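Local coordinates for protein nigritoxine (Vibrio nigripulchritudo, PDB 5M41) that is a bacterial toxin that acts on crustaceans and insects, at residues G290-M295 / K340-L345. Residues are numbered along the deposited sequence; the frame is centred on the assembly and turned at random.
Sequences GTQLLM and KIVAKL
Strand 293-296 pairs antiparallel with strand 340-348 in a branched antiparallel sheet, where strand 328-336 hydrogen-bonds the other edge of 340-348. The backbone pairing consists of two hydrogen-bonded pairs, Leu293 with Ala343 and Met295 with Ile341, separated by the non-hydrogen-bonded pair Leu294 and Val342. Leu293 N reaches Ala343 O at 2.8 Å in a nearly straight bond (174° at the hydrogen), whereas Ile341 N meets Met295 O from above its carbonyl plane. Past Gln292 and Lys344 the two segments diverge, and a water bridges them, donating to Thr291 O and accepting from Leu345 N.

The polar side-chain link lies on the face of Leu294 and Val342. Extended Lys344, its CG anti to the backbone N (chi1 -167°), runs past Thr291 O and brings NZ to Gln292 OE1 at 3.0 Å, in the plane of the amide. Val450 O of helix 444-457 takes the Gln292 NE2 hydrogen, so both ends of the amide are held and its flip is fixed.

Apolar contacts continue along the same face toward Lys340. Val342 CG2 lies 3.8 Å from Gln292 CB, and the CD1 branch of Leu294 rests against Lys340 CB at 4.0 Å. On the opposite face, where helix 302-319 covers Ala343, the bend of Met295 at chi3 (-78°) carries its CE to 3.9 Å from Ala343 CB.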
loop_
_atom_site.group_PDB
_atom_site.type_symbol
_atom_site.label_atom_id
_atom_site.label_comp_id
_atom_site.label_asym_id
_atom_site.label_seq_id
_atom_site.Cartn_x
_atom_site.Cartn_y
_atom_site.Cartn_z
ATOM N N GLY A 290 -5.117 10.672 12.129
ATOM C CA GLY A 290 -5.592 12.012 11.854
ATOM C C GLY A 290 -4.510 12.973 11.372
ATOM O O GLY A 290 -4.827 14.114 11.042
ATOM N N THR A 291 -3.245 12.528 11.338
ATOM C CA THR A 291 -2.123 13.372 10.858
ATOM C C THR A 291 -1.338 12.698 9.712
ATOM O O THR A 291 -1.311 11.477 9.642
ATOM C CB THR A 291 -1.197 13.782 12.020
ATOM O OG1 THR A 291 -0.062 14.496 11.512
ATOM C CG2 THR A 291 -0.743 12.589 12.805
ATOM N N GLN A 292 -0.741 13.471 8.800
ATOM C CA GLN A 292 -0.154 12.898 7.574
ATOM C C GLN A 292 1.046 13.690 7.074
ATOM O O GLN A 292 1.152 14.866 7.371
ATOM C CB GLN A 292 -1.210 12.799 6.469
ATOM C CG GLN A 292 -1.562 14.116 5.757
ATOM C CD GLN A 292 -2.870 13.981 4.990
ATOM O OE1 GLN A 292 -3.717 13.159 5.338
ATOM N NE2 GLN A 292 -3.029 14.759 3.943
ATOM N N LEU A 293 1.936 13.050 6.314
ATOM C CA LEU A 293 3.057 13.769 5.685
ATOM C C LEU A 293 3.041 13.602 4.173
ATOM O O LEU A 293 3.278 12.506 3.660
ATOM C CB LEU A 293 4.410 13.324 6.259
ATOM C CG LEU A 293 5.733 13.901 5.733
ATOM C CD1 LEU A 293 5.816 15.423 5.879
ATOM C CD2 LEU A 293 6.891 13.245 6.478
ATOM N N LEU A 294 2.766 14.695 3.465
ATOM C CA LEU A 294 2.683 14.674 2.010
ATOM C C LEU A 294 4.049 15.019 1.455
ATOM O O LEU A 294 4.640 16.010 1.863
ATOM C CB LEU A 294 1.646 15.695 1.504
ATOM C CG LEU A 294 1.400 15.629 -0.015
ATOM C CD1 LEU A 294 0.996 14.228 -0.480
ATOM C CD2 LEU A 294 0.392 16.670 -0.472
ATOM N N MET A 295 4.557 14.213 0.527
ATOM C CA MET A 295 5.888 14.444 -0.025
ATOM C C MET A 295 5.888 14.231 -1.530
ATOM O O MET A 295 4.963 13.623 -2.081
ATOM C CB MET A 295 6.890 13.476 0.599
ATOM C CG MET A 295 7.046 13.610 2.103
ATOM S SD MET A 295 7.929 12.211 2.821
ATOM C CE MET A 295 6.683 10.931 2.885
ATOM N N LYS A 340 3.051 12.297 -6.145
ATOM C CA LYS A 340 3.295 12.477 -4.718
ATOM C C LYS A 340 3.106 11.164 -3.954
ATOM O O LYS A 340 2.577 10.185 -4.514
ATOM C CB LYS A 340 2.389 13.563 -4.145
ATOM C CG LYS A 340 2.744 14.973 -4.617
ATOM C CD LYS A 340 1.618 15.955 -4.319
ATOM C CE LYS A 340 1.903 17.343 -4.904
ATOM N NZ LYS A 340 3.137 17.959 -4.325
ATOM N N ILE A 341 3.562 11.151 -2.700
ATOM C CA ILE A 341 3.352 10.036 -1.769
ATOM C C ILE A 341 2.975 10.619 -0.417
ATOM O O ILE A 341 3.593 11.567 0.040
ATOM C CB ILE A 341 4.616 9.161 -1.575
ATOM C CG1 ILE A 341 4.851 8.305 -2.806
ATOM C CG2 ILE A 341 4.425 8.189 -0.406
ATOM C CD1 ILE A 341 6.062 7.393 -2.692
ATOM N N VAL A 342 1.944 10.062 0.208
ATOM C CA VAL A 342 1.609 10.439 1.572
ATOM C C VAL A 342 2.056 9.323 2.529
ATOM O O VAL A 342 1.847 8.135 2.246
ATOM C CB VAL A 342 0.107 10.802 1.725
ATOM C CG1 VAL A 342 -0.794 9.596 1.497
ATOM C CG2 VAL A 342 -0.175 11.455 3.075
ATOM N N ALA A 343 2.717 9.704 3.622
ATOM C CA ALA A 343 2.950 8.782 4.732
ATOM C C ALA A 343 1.901 9.081 5.783
ATOM O O ALA A 343 1.619 10.255 6.071
ATOM C CB ALA A 343 4.338 8.963 5.321
ATOM N N LYS A 344 1.322 8.023 6.336
ATOM C CA LYS A 344 0.291 8.140 7.340
ATOM C C LYS A 344 0.300 6.888 8.200
ATOM O O LYS A 344 0.348 5.779 7.663
ATOM C CB LYS A 344 -1.076 8.285 6.654
ATOM C CG LYS A 344 -2.205 8.717 7.571
ATOM C CD LYS A 344 -3.350 9.390 6.796
ATOM C CE LYS A 344 -4.398 9.992 7.751
ATOM N NZ LYS A 344 -5.067 11.199 7.136
ATOM N N LEU A 345 0.228 7.071 9.521
ATOM C CA LEU A 345 0.216 5.976 10.489
ATOM C C LEU A 345 -1.214 5.682 10.873
ATOM O O LEU A 345 -2.031 6.614 10.979
ATOM C CB LEU A 345 0.944 6.372 11.778
ATOM C CG LEU A 345 2.409 6.737 11.618
ATOM C CD1 LEU A 345 2.924 7.342 12.914
ATOM C CD2 LEU A 345 3.222 5.506 11.220
HETATM O O HOH W 1 0.065 9.682 10.691
#